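Local coordinates for protein endoglucanase (Uncultured bacterium, PDB 3X17) that probably hydrolyses internal beta-1,4-glucosidic bonds of cellulose as a family 9 glycoside hydrolase with an N-terminal immunoglobulin-like domain, at residues L210-P213 against E214-N217; E225-W228 against G229-L233; N217-D221 against I222-V226; V143-A146 against L147-H150. All coordinates share one frame; numbering follows the deposited sequence.

Interaction 1: L210-P213 against E214-N217; sequences LHLP and ESGN. With CA (calcium ion), chain D.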
loop_
_atom_site.group_PDB
_atom_site.type_symbol
_atom_site.label_atom_id
_atom_site.label_comp_id
_atom_site.label_asym_id
_atom_site.label_seq_id
_atom_site.Cartn_x
_atom_site.Cartn_y
_atom_site.Cartn_z
ATOM N N LEU A 210 6.457 14.416 9.887
ATOM C CA LEU A 210 5.508 13.412 10.349
ATOM C C LEU A 210 5.267 13.476 11.851
ATOM O O LEU A 210 4.598 12.605 12.421
ATOM C CB LEU A 210 5.972 12.002 9.935
ATOM C CG LEU A 210 5.971 11.801 8.420
ATOM C CD1 LEU A 210 6.552 10.422 7.991
ATOM C CD2 LEU A 210 4.562 12.028 7.867
ATOM N N HIS A 211 5.803 14.520 12.485
ATOM C CA HIS A 211 5.660 14.699 13.925
ATOM C C HIS A 211 5.986 13.419 14.671
ATOM O O HIS A 211 5.138 12.844 15.360
ATOM C CB HIS A 211 4.260 15.193 14.241
ATOM C CG HIS A 211 3.934 16.490 13.566
ATOM N ND1 HIS A 211 2.834 16.650 12.752
ATOM C CD2 HIS A 211 4.653 17.634 13.453
ATOM C CE1 HIS A 211 2.831 17.874 12.254
ATOM N NE2 HIS A 211 3.924 18.492 12.663
ATOM N N LEU A 212 7.237 13.005 14.548
ATOM C CA LEU A 212 7.718 11.754 15.121
ATOM C C LEU A 212 8.674 12.033 16.296
ATOM O O LEU A 212 9.187 13.146 16.432
ATOM C CB LEU A 212 8.470 10.965 14.043
ATOM C CG LEU A 212 7.699 10.492 12.810
ATOM C CD1 LEU A 212 8.619 9.712 11.884
ATOM C CD2 LEU A 212 6.522 9.637 13.214
ATOM N N PRO A 213 9.039 10.989 17.050
ATOM C CA PRO A 213 10.146 11.142 18.001
ATOM C C PRO A 213 11.442 11.535 17.287
ATOM O O PRO A 213 12.310 12.185 17.887
ATOM C CB PRO A 213 10.295 9.733 18.608
ATOM C CG PRO A 213 8.958 9.085 18.388
ATOM C CD PRO A 213 8.505 9.619 17.045
ATOM N N GLU A 214 11.577 11.139 16.018
ATOM C CA GLU A 214 12.785 11.450 15.259
ATOM C C GLU A 214 12.709 12.770 14.474
ATOM O O GLU A 214 13.647 13.127 13.763
ATOM C CB GLU A 214 13.182 10.262 14.353
ATOM C CG GLU A 214 13.305 8.889 15.108
ATOM C CD GLU A 214 11.997 8.043 15.171
ATOM O OE1 GLU A 214 10.888 8.544 14.910
ATOM O OE2 GLU A 214 12.085 6.847 15.500
ATOM N N SER A 215 11.585 13.471 14.569
ATOM C CA SER A 215 11.414 14.737 13.878
ATOM C C SER A 215 12.481 15.726 14.352
ATOM O O SER A 215 12.594 15.981 15.543
ATOM C CB SER A 215 10.033 15.319 14.182
ATOM O OG SER A 215 9.001 14.601 13.516
ATOM N N GLY A 216 13.288 16.248 13.434
ATOM C CA GLY A 216 14.259 17.274 13.798
ATOM C C GLY A 216 15.660 16.727 13.995
ATOM O O GLY A 216 16.525 17.430 14.486
ATOM N N ASN A 217 15.903 15.492 13.553
ATOM C CA ASN A 217 17.238 14.920 13.585
ATOM C C ASN A 217 17.982 15.145 12.272
ATOM O O ASN A 217 19.061 14.599 12.071
ATOM C CB ASN A 217 17.149 13.408 13.841
ATOM C CG ASN A 217 16.471 12.667 12.684
ATOM O OD1 ASN A 217 16.018 13.294 11.718
ATOM N ND2 ASN A 217 16.378 11.349 12.790
HETATM CA CA CA D . 13.661 13.331 11.046
#
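Leu212 and Ser215 close a type I beta turn, Ser215 N giving its hydrogen to Leu212 O over 3.1 Å, and a type II turn from Glu214 to Asn217 overlaps it, the two sharing Glu214 and Ser215. Proline suits the second place of the first turn because its ring holds phi near -60°. Gly216 takes the third place of the second turn, where a side chain would press on the carbonyl oxygen before it. Ser215 ties the first turn a second time: its OG accepts from Leu212 N at 2.6 Å in a nearly straight bond (168°), and probably also bonds to the Asp221 carboxylate. A bend at chi2 (90°) folds the Glu214 chain back beside the Pro213 ring, with OE1 3.4 Å from Pro213 CD and 3.5 Å from Leu212 CB. Its other oxygen, OE2, forms a salt bridge with Arg131. With an alanine here, Arg131 would probably be left without this charged mate, and the flank of Pro213 would lose its neighbour. The backbone of Glu214 has a separate task: its carbonyl O meets a calcium ion at 2.7 Å, and Asn217 OD1 reaches the same ion at 2.5 Å. Asp207, Val219, Asp221 and Asp224 complete this calcium site, which uses the tight pair of turns to bring a main-chain carbonyl and an amide oxygen to one ion.

Interaction 2: E225-W228 against G229-L233; sequences EVRW and GLEWL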
loop_
_atom_site.group_PDB
_atom_site.type_symbol
_atom_site.label_atom_id
_atom_site.label_comp_id
_atom_site.label_asym_id
_atom_site.label_seq_id
_atom_site.Cartn_x
_atom_site.Cartn_y
_atom_site.Cartn_z
ATOM N N GLU A 225 11.004 6.534 9.716
ATOM C CA GLU A 225 10.010 5.478 9.893
ATOM C C GLU A 225 10.530 4.176 9.284
ATOM O O GLU A 225 10.470 3.122 9.919
ATOM C CB GLU A 225 8.663 5.830 9.274
ATOM C CG GLU A 225 7.551 4.845 9.717
ATOM C CD GLU A 225 7.275 4.950 11.224
ATOM O OE1 GLU A 225 7.225 6.098 11.730
ATOM O OE2 GLU A 225 7.189 3.898 11.897
ATOM N N VAL A 226 10.941 4.245 8.020
ATOM C CA VAL A 226 11.554 3.111 7.349
ATOM C C VAL A 226 12.626 2.475 8.222
ATOM O O VAL A 226 12.745 1.257 8.272
ATOM C CB VAL A 226 12.184 3.518 6.002
ATOM C CG1 VAL A 226 13.186 2.461 5.542
ATOM C CG2 VAL A 226 11.080 3.742 4.943
ATOM N N ARG A 227 13.429 3.299 8.888
ATOM C CA ARG A 227 14.535 2.772 9.653
ATOM C C ARG A 227 14.024 1.950 10.842
ATOM O O ARG A 227 14.579 0.921 11.151
ATOM C CB ARG A 227 15.444 3.909 10.148
ATOM C CG ARG A 227 16.774 3.387 10.629
ATOM C CD ARG A 227 17.335 4.124 11.823
ATOM N NE ARG A 227 18.167 5.250 11.422
ATOM C CZ ARG A 227 19.427 5.452 11.806
ATOM N NH1 ARG A 227 20.065 4.605 12.628
ATOM N NH2 ARG A 227 20.052 6.528 11.355
ATOM N N TRP A 228 12.946 2.404 11.483
ATOM C CA TRP A 228 12.261 1.603 12.481
ATOM C C TRP A 228 11.986 0.198 11.949
ATOM O O TRP A 228 12.268 -0.787 12.622
ATOM C CB TRP A 228 10.943 2.265 12.906
ATOM C CG TRP A 228 10.315 1.647 14.153
ATOM C CD1 TRP A 228 9.361 0.663 14.199
ATOM C CD2 TRP A 228 10.620 1.972 15.523
ATOM N NE1 TRP A 228 9.079 0.334 15.504
ATOM C CE2 TRP A 228 9.836 1.124 16.338
ATOM C CE3 TRP A 228 11.487 2.891 16.135
ATOM C CZ2 TRP A 228 9.866 1.190 17.735
ATOM C CZ3 TRP A 228 11.544 2.933 17.541
ATOM C CH2 TRP A 228 10.747 2.083 18.318
ATOM N N GLY A 229 11.436 0.094 10.743
ATOM C CA GLY A 229 11.079 -1.225 10.222
ATOM C C GLY A 229 12.321 -2.042 9.945
ATOM O O GLY A 229 12.377 -3.226 10.254
ATOM N N LEU A 230 13.337 -1.399 9.376
ATOM C CA LEU A 230 14.539 -2.110 8.953
ATOM C C LEU A 230 15.371 -2.586 10.143
ATOM O O LEU A 230 16.029 -3.642 10.073
ATOM C CB LEU A 230 15.393 -1.213 8.071
ATOM C CG LEU A 230 14.725 -0.801 6.747
ATOM C CD1 LEU A 230 15.729 0.026 5.986
ATOM C CD2 LEU A 230 14.375 -2.078 5.974
ATOM N N GLU A 231 15.376 -1.783 11.211
ATOM C CA GLU A 231 16.086 -2.155 12.445
ATOM C C GLU A 231 15.494 -3.389 13.126
ATOM O O GLU A 231 16.224 -4.235 13.665
ATOM C CB GLU A 231 16.176 -0.960 13.391
ATOM C CG GLU A 231 17.219 0.026 12.880
ATOM C CD GLU A 231 17.503 1.202 13.808
ATOM O OE1 GLU A 231 16.567 1.661 14.503
ATOM O OE2 GLU A 231 18.645 1.741 13.751
ATOM N N TRP A 232 14.190 -3.554 12.973
ATOM C CA TRP A 232 13.541 -4.796 13.359
ATOM C C TRP A 232 13.929 -5.986 12.509
ATOM O O TRP A 232 14.218 -7.051 13.036
ATOM C CB TRP A 232 12.030 -4.644 13.382
ATOM C CG TRP A 232 11.410 -5.884 13.860
ATOM C CD1 TRP A 232 11.521 -6.424 15.112
ATOM C CD2 TRP A 232 10.686 -6.840 13.075
ATOM N NE1 TRP A 232 10.848 -7.617 15.172
ATOM C CE2 TRP A 232 10.373 -7.923 13.925
ATOM C CE3 TRP A 232 10.202 -6.849 11.766
ATOM C CZ2 TRP A 232 9.635 -9.012 13.499
ATOM C CZ3 TRP A 232 9.467 -7.949 11.337
ATOM C CH2 TRP A 232 9.210 -9.019 12.199
ATOM N N LEU A 233 13.983 -5.802 11.187
ATOM C CA LEU A 233 14.616 -6.787 10.307
ATOM C C LEU A 233 16.017 -7.251 10.751
ATOM O O LEU A 233 16.321 -8.450 10.672
ATOM C CB LEU A 233 14.655 -6.299 8.842
ATOM C CG LEU A 233 13.321 -6.049 8.120
ATOM C CD1 LEU A 233 13.538 -5.876 6.593
ATOM C CD2 LEU A 233 12.260 -7.174 8.410
#
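The edge of the Arg227 guanidinium meets Glu231, whose OE2 lies in its plane 3.4 Å from NH1. This salt bridge is straight (175°) but weak for its length, and the carboxylate stands almost upright to the guanidinium, the planes 80° apart. The stronger polar partner of the arginine is Asp293, at NH2, and Phe296 makes a cation-pi contact with the same group. The Trp228 ring is approached obliquely by Gly229 N, while Arg131 forms a cation-pi pair with the indole, Trp174 brings its own ring against it, the two planes about 35° apart, and Gly173 O satisfies NE1. Bends at chi2 and chi3 of Arg227 lay its CD against the Glu231 carboxylate, 3.3 Å from OE2; Glu231, extended beyond CG, rises past Arg227 O. Replacing Glu231 by an alanine would probably cost the guanidinium one acidic neighbour and leave the CD of Arg227 without the carboxylate it lies against, though Asp293 would still hold NH2. The Arg227-Glu231 and Val226-Leu230 pairs follow the i to i+4 spacing of an alpha-helix, 221-235, one of the helices of the (alpha/alpha)6 barrel. Its backbone bonds include Leu230 N to Val226 O at 2.9 Å and Glu231 N to Arg227 O at 2.8 Å. Val226 and Leu230 lie side by side, CG1 of the valine 3.5 Å from CD1 of the leucine. Apolar chains suit this side of the helix, which is buried against helices 184-200 and 272-288, with Leu194, Ala191 and Trp282 as neighbours.

Interaction 3: N217-D221 against I222-V226; sequences NGVPD and ILDEV. With CA (calcium ion), chain D.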
loop_
_atom_site.group_PDB
_atom_site.type_symbol
_atom_site.label_atom_id
_atom_site.label_comp_id
_atom_site.label_asym_id
_atom_site.label_seq_id
_atom_site.Cartn_x
_atom_site.Cartn_y
_atom_site.Cartn_z
ATOM N N ASN A 217 15.903 15.492 13.553
ATOM C CA ASN A 217 17.238 14.920 13.585
ATOM C C ASN A 217 17.982 15.145 12.272
ATOM O O ASN A 217 19.061 14.599 12.071
ATOM C CB ASN A 217 17.149 13.408 13.841
ATOM C CG ASN A 217 16.471 12.667 12.684
ATOM O OD1 ASN A 217 16.018 13.294 11.718
ATOM N ND2 ASN A 217 16.378 11.349 12.790
ATOM N N GLY A 218 17.408 15.925 11.363
ATOM C CA GLY A 218 18.080 16.224 10.099
ATOM C C GLY A 218 17.850 15.205 8.987
ATOM O O GLY A 218 18.437 15.319 7.908
ATOM N N VAL A 219 17.001 14.210 9.250
ATOM C CA VAL A 219 16.709 13.145 8.280
ATOM C C VAL A 219 15.193 13.169 7.942
ATOM O O VAL A 219 14.350 13.260 8.834
ATOM C CB VAL A 219 17.128 11.763 8.859
ATOM C CG1 VAL A 219 16.870 10.628 7.874
ATOM C CG2 VAL A 219 18.623 11.769 9.327
ATOM N N PRO A 220 14.839 13.058 6.653
ATOM C CA PRO A 220 13.408 13.014 6.344
ATOM C C PRO A 220 12.696 11.970 7.188
ATOM O O PRO A 220 13.198 10.858 7.325
ATOM C CB PRO A 220 13.391 12.610 4.866
ATOM C CG PRO A 220 14.717 13.185 4.346
ATOM C CD PRO A 220 15.661 12.815 5.460
ATOM N N ASP A 221 11.570 12.346 7.783
ATOM C CA ASP A 221 10.868 11.508 8.744
ATOM C C ASP A 221 10.468 10.174 8.124
ATOM O O ASP A 221 10.443 9.167 8.808
ATOM C CB ASP A 221 9.617 12.229 9.271
ATOM C CG ASP A 221 9.950 13.256 10.327
ATOM O OD1 ASP A 221 11.151 13.443 10.586
ATOM O OD2 ASP A 221 9.030 13.905 10.855
ATOM N N ILE A 222 10.091 10.178 6.849
ATOM C CA ILE A 222 9.704 8.929 6.178
ATOM C C ILE A 222 10.864 7.939 6.262
ATOM O O ILE A 222 10.648 6.753 6.477
ATOM C CB ILE A 222 9.294 9.133 4.683
ATOM C CG1 ILE A 222 8.717 7.820 4.081
ATOM C CG2 ILE A 222 10.494 9.544 3.862
ATOM C CD1 ILE A 222 7.449 7.323 4.761
ATOM N N LEU A 223 12.100 8.447 6.239
ATOM C CA LEU A 223 13.289 7.588 6.384
ATOM C C LEU A 223 13.531 7.135 7.823
ATOM O O LEU A 223 13.879 5.992 8.058
ATOM C CB LEU A 223 14.552 8.263 5.823
ATOM C CG LEU A 223 14.488 8.602 4.325
ATOM C CD1 LEU A 223 15.825 9.122 3.835
ATOM C CD2 LEU A 223 14.021 7.401 3.518
ATOM N N ASP A 224 13.239 7.988 8.792
ATOM C CA ASP A 224 13.190 7.531 10.175
ATOM C C ASP A 224 12.174 6.411 10.344
ATOM O O ASP A 224 12.444 5.436 11.037
ATOM C CB ASP A 224 12.883 8.672 11.131
ATOM C CG ASP A 224 13.998 9.699 11.174
ATOM O OD1 ASP A 224 15.190 9.308 11.281
ATOM O OD2 ASP A 224 13.681 10.882 10.967
ATOM N N GLU A 225 11.004 6.534 9.716
ATOM C CA GLU A 225 10.010 5.478 9.893
ATOM C C GLU A 225 10.530 4.176 9.284
ATOM O O GLU A 225 10.470 3.122 9.919
ATOM C CB GLU A 225 8.663 5.830 9.274
ATOM C CG GLU A 225 7.551 4.845 9.717
ATOM C CD GLU A 225 7.275 4.950 11.224
ATOM O OE1 GLU A 225 7.225 6.098 11.730
ATOM O OE2 GLU A 225 7.189 3.898 11.897
ATOM N N VAL A 226 10.941 4.245 8.020
ATOM C CA VAL A 226 11.554 3.111 7.349
ATOM C C VAL A 226 12.626 2.475 8.222
ATOM O O VAL A 226 12.745 1.257 8.272
ATOM C CB VAL A 226 12.184 3.518 6.002
ATOM C CG1 VAL A 226 13.186 2.461 5.542
ATOM C CG2 VAL A 226 11.080 3.742 4.943
HETATM CA CA CA D . 13.661 13.331 11.046
#
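Pro220 O is gripped by two backbone donors of the first helical turn, Leu223 N at 2.9 Å and Asp224 N at 3.2 Å. The second lies in the carbonyl plane, the first well above it. Pro220 stands at the N-cap, a place a proline can fill without giving up an N-H that the helix needs, and its CD lies 4.0 Å from Leu223 CD1, the two side chains running side by side. Asn217 holds CG between its backbone N and carbonyl carbon (chi1 66°), which brings OD1 back over its own turn to the calcium ion and to Val219 N, 2.8 Å away, in an Asx turn. Its ND2 gives a hydrogen to Asp224 OD1 at 2.8 Å, the acceptor lying in the amide plane but met from 39° above the carboxylate plane. Asp224 thus divides its oxygens, since OD2 binds the ion at 2.5 Å. Val219 O is closer to the metal, at 2.3 Å, and Asp221 OD1 joins them while its OD2 accepts from Leu210 N. The two carboxylates turn 50° against each other round the cation, which probably offsets their mutual repulsion, and the helix dipole is likely to ease them further. Glu214 and Asp207 supply the remaining ligands. Pro220, Ile222 and Leu223 pack on Tyr198 of helix 184-200, and Ile222 also reaches Ala124 of helix 115-130, wedging the start of helix 221-235 between those two helices.

Interaction 4: V143-A146 against L147-H150; sequences VSHA and LDHH. With ZN (zinc ion), chain C.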
loop_
_atom_site.group_PDB
_atom_site.type_symbol
_atom_site.label_atom_id
_atom_site.label_comp_id
_atom_site.label_asym_id
_atom_site.label_seq_id
_atom_site.Cartn_x
_atom_site.Cartn_y
_atom_site.Cartn_z
ATOM N N VAL A 143 -4.081 8.785 20.193
ATOM C CA VAL A 143 -3.775 7.362 20.294
ATOM C C VAL A 143 -2.741 7.129 21.413
ATOM O O VAL A 143 -1.737 7.866 21.519
ATOM C CB VAL A 143 -3.261 6.812 18.917
ATOM C CG1 VAL A 143 -2.600 5.440 19.057
ATOM C CG2 VAL A 143 -4.400 6.771 17.900
ATOM N N SER A 144 -3.026 6.168 22.289
ATOM C CA SER A 144 -2.112 5.851 23.379
ATOM C C SER A 144 -2.176 4.403 23.819
ATOM O O SER A 144 -3.249 3.796 23.897
ATOM C CB SER A 144 -2.329 6.775 24.587
ATOM O OG SER A 144 -3.536 6.455 25.248
ATOM N N HIS A 145 -1.013 3.864 24.138
ATOM C CA HIS A 145 -0.933 2.594 24.814
ATOM C C HIS A 145 0.428 2.528 25.464
ATOM O O HIS A 145 1.364 3.174 25.000
ATOM C CB HIS A 145 -1.132 1.431 23.821
ATOM C CG HIS A 145 -0.007 1.251 22.837
ATOM N ND1 HIS A 145 -0.161 1.459 21.478
ATOM C CD2 HIS A 145 1.249 0.776 23.002
ATOM C CE1 HIS A 145 0.972 1.164 20.858
ATOM N NE2 HIS A 145 1.851 0.768 21.767
ATOM N N ALA A 146 0.533 1.772 26.553
ATOM C CA ALA A 146 1.810 1.609 27.243
ATOM C C ALA A 146 2.689 0.645 26.457
ATOM O O ALA A 146 2.270 0.095 25.433
ATOM C CB ALA A 146 1.587 1.061 28.681
ATOM N N LEU A 147 3.879 0.397 26.962
ATOM C CA LEU A 147 4.835 -0.481 26.337
ATOM C C LEU A 147 4.257 -1.834 26.045
ATOM O O LEU A 147 3.754 -2.474 26.915
ATOM C CB LEU A 147 6.013 -0.665 27.254
ATOM C CG LEU A 147 7.404 -0.870 26.697
ATOM C CD1 LEU A 147 8.235 -1.700 27.577
ATOM C CD2 LEU A 147 7.406 -1.391 25.341
ATOM N N ASP A 148 4.359 -2.280 24.812
ATOM C CA ASP A 148 3.787 -3.577 24.415
ATOM C C ASP A 148 4.869 -4.540 23.963
ATOM O O ASP A 148 5.819 -4.143 23.274
ATOM C CB ASP A 148 2.808 -3.367 23.260
ATOM C CG ASP A 148 3.448 -2.613 22.083
ATOM O OD1 ASP A 148 4.099 -1.566 22.315
ATOM O OD2 ASP A 148 3.342 -3.095 20.933
ATOM N N HIS A 149 4.668 -5.823 24.227
ATOM C CA HIS A 149 5.406 -6.851 23.511
ATOM C C HIS A 149 6.888 -6.586 23.688
ATOM O O HIS A 149 7.712 -6.912 22.822
ATOM C CB HIS A 149 5.041 -6.854 22.012
ATOM C CG HIS A 149 3.603 -7.189 21.750
ATOM N ND1 HIS A 149 2.758 -6.349 21.060
ATOM C CD2 HIS A 149 2.843 -8.241 22.150
ATOM C CE1 HIS A 149 1.548 -6.884 21.004
ATOM N NE2 HIS A 149 1.570 -8.028 21.669
ATOM N N HIS A 150 7.235 -6.133 24.883
ATOM C CA HIS A 150 8.636 -6.005 25.253
ATOM C C HIS A 150 9.366 -7.343 25.411
ATOM O O HIS A 150 10.598 -7.364 25.544
ATOM C CB HIS A 150 8.796 -5.173 26.523
ATOM C CG HIS A 150 10.201 -4.706 26.752
ATOM N ND1 HIS A 150 11.067 -5.344 27.618
ATOM C CD2 HIS A 150 10.926 -3.738 26.145
ATOM C CE1 HIS A 150 12.234 -4.723 27.606
ATOM N NE2 HIS A 150 12.176 -3.750 26.714
HETATM ZN ZN ZN C . 3.372 -4.714 19.901
#
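His145 and Asp148 both set CG between their own backbone N and carbonyl carbon (chi1 69° and 54°), and these two matching torsions swing the imidazole and the carboxylate toward one another across two intervening residues. His145 NE2 gives a hydrogen to Asp148 OD1 at 3.3 Å, a weak bond bent to 130°. The ring and the carboxylate are turned steeply, and OD1 comes to the imidazole obliquely, with CD2 of His145 also 3.8 Å from it. The other oxygen of the carboxylate, OD2, binds the zinc ion at 1.9 Å. Val134 N also donates to OD1 and Gly133 N to OD2, so OD1 has two donors, and with Gly133 N and the zinc on OD2 the carboxylate is probably kept from turning; Val134 O is a second weak acceptor for His145 NE2. His145 therefore belongs to the second shell of a zinc site whose ligands are Asp148, His149, Cys132 and His175. A set of four protein ligands, with a thiolate among them, is consistent with a structural rather than a catalytic metal. Histidine suits the position after Asp148 because its two ring nitrogens can serve two partners, ND1 of His149 the zinc at 2.1 Å and NE2 Asp261. That second bond should fix the rotation of the ring and may strengthen ND1 as a ligand. The backbone of His149 takes left-handed angles, a sharp change of direction that turns the ring back to the ion. Strand 144-145 pairs antiparallel with 136-137, His145 bonding through its backbone to Ile136.

Along the chain the order is interaction 4, then 1, 3 and 2, all within the family 9 catalytic region. Interactions 1 and 3 share Asn217 and one calcium ion, with centres 7 Å apart; interactions 3 and 2 overlap at Glu225 and Val226, 11 Å between centres, and follow the same helix, 221-235, from its N-cap inward. The calcium loop thus leads directly into a helix of the (alpha/alpha)6 barrel. Interaction 4 stands apart at the zinc site, its centre 18 Å from that of interaction 2 and without touching it. Arg131, next to the zinc ligand Cys132, reaches residues of interactions 1 and 2, so one residue links the two metal-bound regions.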